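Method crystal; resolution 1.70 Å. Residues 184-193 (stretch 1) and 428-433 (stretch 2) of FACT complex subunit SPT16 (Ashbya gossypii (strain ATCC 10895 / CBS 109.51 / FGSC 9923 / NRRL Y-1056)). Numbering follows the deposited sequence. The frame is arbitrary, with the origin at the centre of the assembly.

Stretch 1 (184-193) YLQVSSRGSD
Stretch 2, residues 428-433: PKVLTN

Residues 184-193 are helical throughout, within a helix that extends beyond both ends; phi lies between -52° and -71° and psi between -34° and -50°, and i to i+4 bonds recur from Ser188 N to Tyr184 O (2.9 Å) through Asp193 N to Ser189 O (2.9 Å). Residues 428-430 end a strand (Lys429 -131/121, Val430 -79/121). The chain then turns at Leu431 (-89/-26), extends at Thr432 (-96/114) and turns again at Asn433 (-114/10). Register is set by Ser189 and Thr432, whose CA atoms lie 5.2 Å apart. The contact buries 387 Å² over both sides.

Two hydrogen bonds tie the turn to the helix, each using a backbone group of the turn. Gln186 (chi1 179°, t; chi2 67°, p; chi3 95°) leaves its CA sideways, but its long side chain reaches across so that NE2 donates to Leu431 O at 2.9 Å and 155°. Asp193 (m, chi2 -12°) points toward the turn, and its OD2 accepts from Asn433 N at 2.8 Å and 164°; OD1 lies 3.3 Å from Thr432 CA.

Leu431 (m, t), whose O accepts from Gln186, points its CB toward the helix and loses 94 Å², the largest share. Its CD1 packs 4.0 Å from Leu185 CB. Ser189 (m) is small enough to let the turn approach: its OG sits 3.3 Å from Leu431 CB while donating to Leu185 O at 2.9 Å, so the buried hydroxyl is satisfied within its own helix. Ser189 CB also meets Thr432 CG2 at 3.7 Å; Thr432 (p) thus offers its methyl to the helix, while its OG1 bonds elsewhere in the structure.

At the exposed side, Asn433 (m, chi2 124°) folds back so that ND2 donates to Val430 O at 3.2 Å. One water lies 2.9 Å from both Gln186 OE1 and Asn433 OD1, bridging the two amides.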

# COMPACT_ATOMS: atom_id res chain seq x y z
N TYR A 184 10.50 -7.78 2.79
CA TYR A 184 9.30 -7.55 3.60
C TYR A 184 8.04 -7.82 2.80
O TYR A 184 7.05 -8.32 3.34
CB TYR A 184 9.29 -6.14 4.16
CG TYR A 184 10.45 -5.84 5.09
CD1 TYR A 184 10.99 -6.82 5.93
CD2 TYR A 184 10.99 -4.56 5.13
CE1 TYR A 184 12.06 -6.53 6.76
CE2 TYR A 184 12.05 -4.25 5.98
CZ TYR A 184 12.58 -5.24 6.79
OH TYR A 184 13.64 -4.92 7.62
N LEU A 185 8.03 -7.45 1.51
CA LEU A 185 6.87 -7.73 0.66
C LEU A 185 6.66 -9.23 0.48
O LEU A 185 5.51 -9.69 0.39
CB LEU A 185 7.03 -7.06 -0.71
CG LEU A 185 6.86 -5.55 -0.64
CD1 LEU A 185 7.50 -4.92 -1.89
CD2 LEU A 185 5.41 -5.17 -0.60
N GLN A 186 7.74 -10.03 0.43
CA GLN A 186 7.54 -11.47 0.34
C GLN A 186 7.00 -12.04 1.66
O GLN A 186 6.15 -12.94 1.65
CB GLN A 186 8.84 -12.18 -0.07
CG GLN A 186 8.69 -13.70 -0.16
CD GLN A 186 7.76 -14.17 -1.28
OE1 GLN A 186 8.22 -14.49 -2.39
NE2 GLN A 186 6.45 -14.27 -0.97
N VAL A 187 7.48 -11.53 2.80
CA VAL A 187 6.94 -11.98 4.08
C VAL A 187 5.47 -11.66 4.15
O VAL A 187 4.63 -12.51 4.46
CB VAL A 187 7.71 -11.34 5.25
CG1 VAL A 187 7.04 -11.71 6.58
CG2 VAL A 187 9.18 -11.80 5.28
N SER A 188 5.13 -10.40 3.85
CA SER A 188 3.74 -9.96 3.86
C SER A 188 2.87 -10.84 2.97
O SER A 188 1.77 -11.26 3.36
CB SER A 188 3.66 -8.52 3.39
OG SER A 188 2.31 -8.09 3.36
N SER A 189 3.34 -11.10 1.74
CA SER A 189 2.58 -11.89 0.79
C SER A 189 2.36 -13.31 1.29
O SER A 189 1.27 -13.88 1.12
CB SER A 189 3.28 -11.92 -0.58
OG SER A 189 3.27 -10.63 -1.19
N ARG A 190 3.38 -13.91 1.91
CA ARG A 190 3.17 -15.24 2.46
C ARG A 190 2.17 -15.19 3.60
O ARG A 190 1.34 -16.09 3.75
CB ARG A 190 4.49 -15.86 2.92
CG ARG A 190 4.33 -17.34 3.38
CD ARG A 190 4.08 -18.24 2.20
NE ARG A 190 5.26 -18.30 1.34
CZ ARG A 190 6.35 -19.02 1.60
NH1 ARG A 190 6.43 -19.77 2.69
NH2 ARG A 190 7.37 -19.01 0.75
N GLY A 191 2.19 -14.11 4.38
CA GLY A 191 1.12 -13.90 5.36
C GLY A 191 -0.25 -13.85 4.71
O GLY A 191 -1.19 -14.50 5.18
N SER A 192 -0.39 -13.09 3.62
CA SER A 192 -1.67 -13.05 2.92
C SER A 192 -2.11 -14.45 2.49
O SER A 192 -3.29 -14.80 2.60
CB SER A 192 -1.60 -12.12 1.72
OG SER A 192 -1.53 -10.77 2.16
N ASP A 193 -1.18 -15.23 1.94
CA ASP A 193 -1.44 -16.63 1.59
C ASP A 193 -2.03 -17.40 2.78
O ASP A 193 -3.00 -18.15 2.62
CB ASP A 193 -0.16 -17.34 1.16
CG ASP A 193 0.27 -17.03 -0.27
OD1 ASP A 193 -0.51 -16.46 -1.05
OD2 ASP A 193 1.42 -17.41 -0.58
N PRO A 428 9.01 -10.76 -13.72
CA PRO A 428 7.98 -10.71 -12.69
C PRO A 428 8.00 -11.97 -11.85
O PRO A 428 8.23 -13.07 -12.36
CB PRO A 428 6.67 -10.58 -13.48
CG PRO A 428 7.00 -11.06 -14.86
CD PRO A 428 8.46 -10.79 -15.08
N LYS A 429 7.78 -11.81 -10.55
CA LYS A 429 7.76 -12.94 -9.63
C LYS A 429 6.49 -12.81 -8.79
O LYS A 429 6.28 -11.78 -8.15
CB LYS A 429 9.01 -12.94 -8.74
CG LYS A 429 9.03 -13.96 -7.61
CD LYS A 429 10.28 -13.74 -6.72
CE LYS A 429 10.39 -14.78 -5.62
NZ LYS A 429 11.83 -15.09 -5.33
N VAL A 430 5.64 -13.83 -8.84
CA VAL A 430 4.39 -13.80 -8.08
C VAL A 430 4.70 -14.15 -6.63
O VAL A 430 5.26 -15.22 -6.34
CB VAL A 430 3.35 -14.75 -8.68
CG1 VAL A 430 2.06 -14.76 -7.87
CG2 VAL A 430 3.08 -14.40 -10.16
N LEU A 431 4.38 -13.24 -5.70
CA LEU A 431 4.74 -13.44 -4.31
C LEU A 431 3.68 -14.19 -3.51
O LEU A 431 4.01 -14.83 -2.50
CB LEU A 431 5.00 -12.09 -3.63
CG LEU A 431 6.07 -11.18 -4.27
CD1 LEU A 431 6.30 -9.99 -3.35
CD2 LEU A 431 7.38 -11.94 -4.51
N THR A 432 2.42 -14.12 -3.93
CA THR A 432 1.30 -14.81 -3.29
C THR A 432 1.07 -16.11 -4.05
O THR A 432 0.71 -16.09 -5.24
CB THR A 432 0.04 -13.94 -3.31
OG1 THR A 432 -0.11 -13.36 -4.61
CG2 THR A 432 0.14 -12.78 -2.28
N ASN A 433 1.31 -17.25 -3.39
CA ASN A 433 1.32 -18.55 -4.03
C ASN A 433 0.18 -19.45 -3.56
O ASN A 433 0.15 -20.62 -3.93
CB ASN A 433 2.68 -19.23 -3.83
CG ASN A 433 3.83 -18.37 -4.35
OD1 ASN A 433 4.78 -18.04 -3.62
ND2 ASN A 433 3.73 -17.97 -5.62
O HOH W 1 7.11 -16.40 -4.33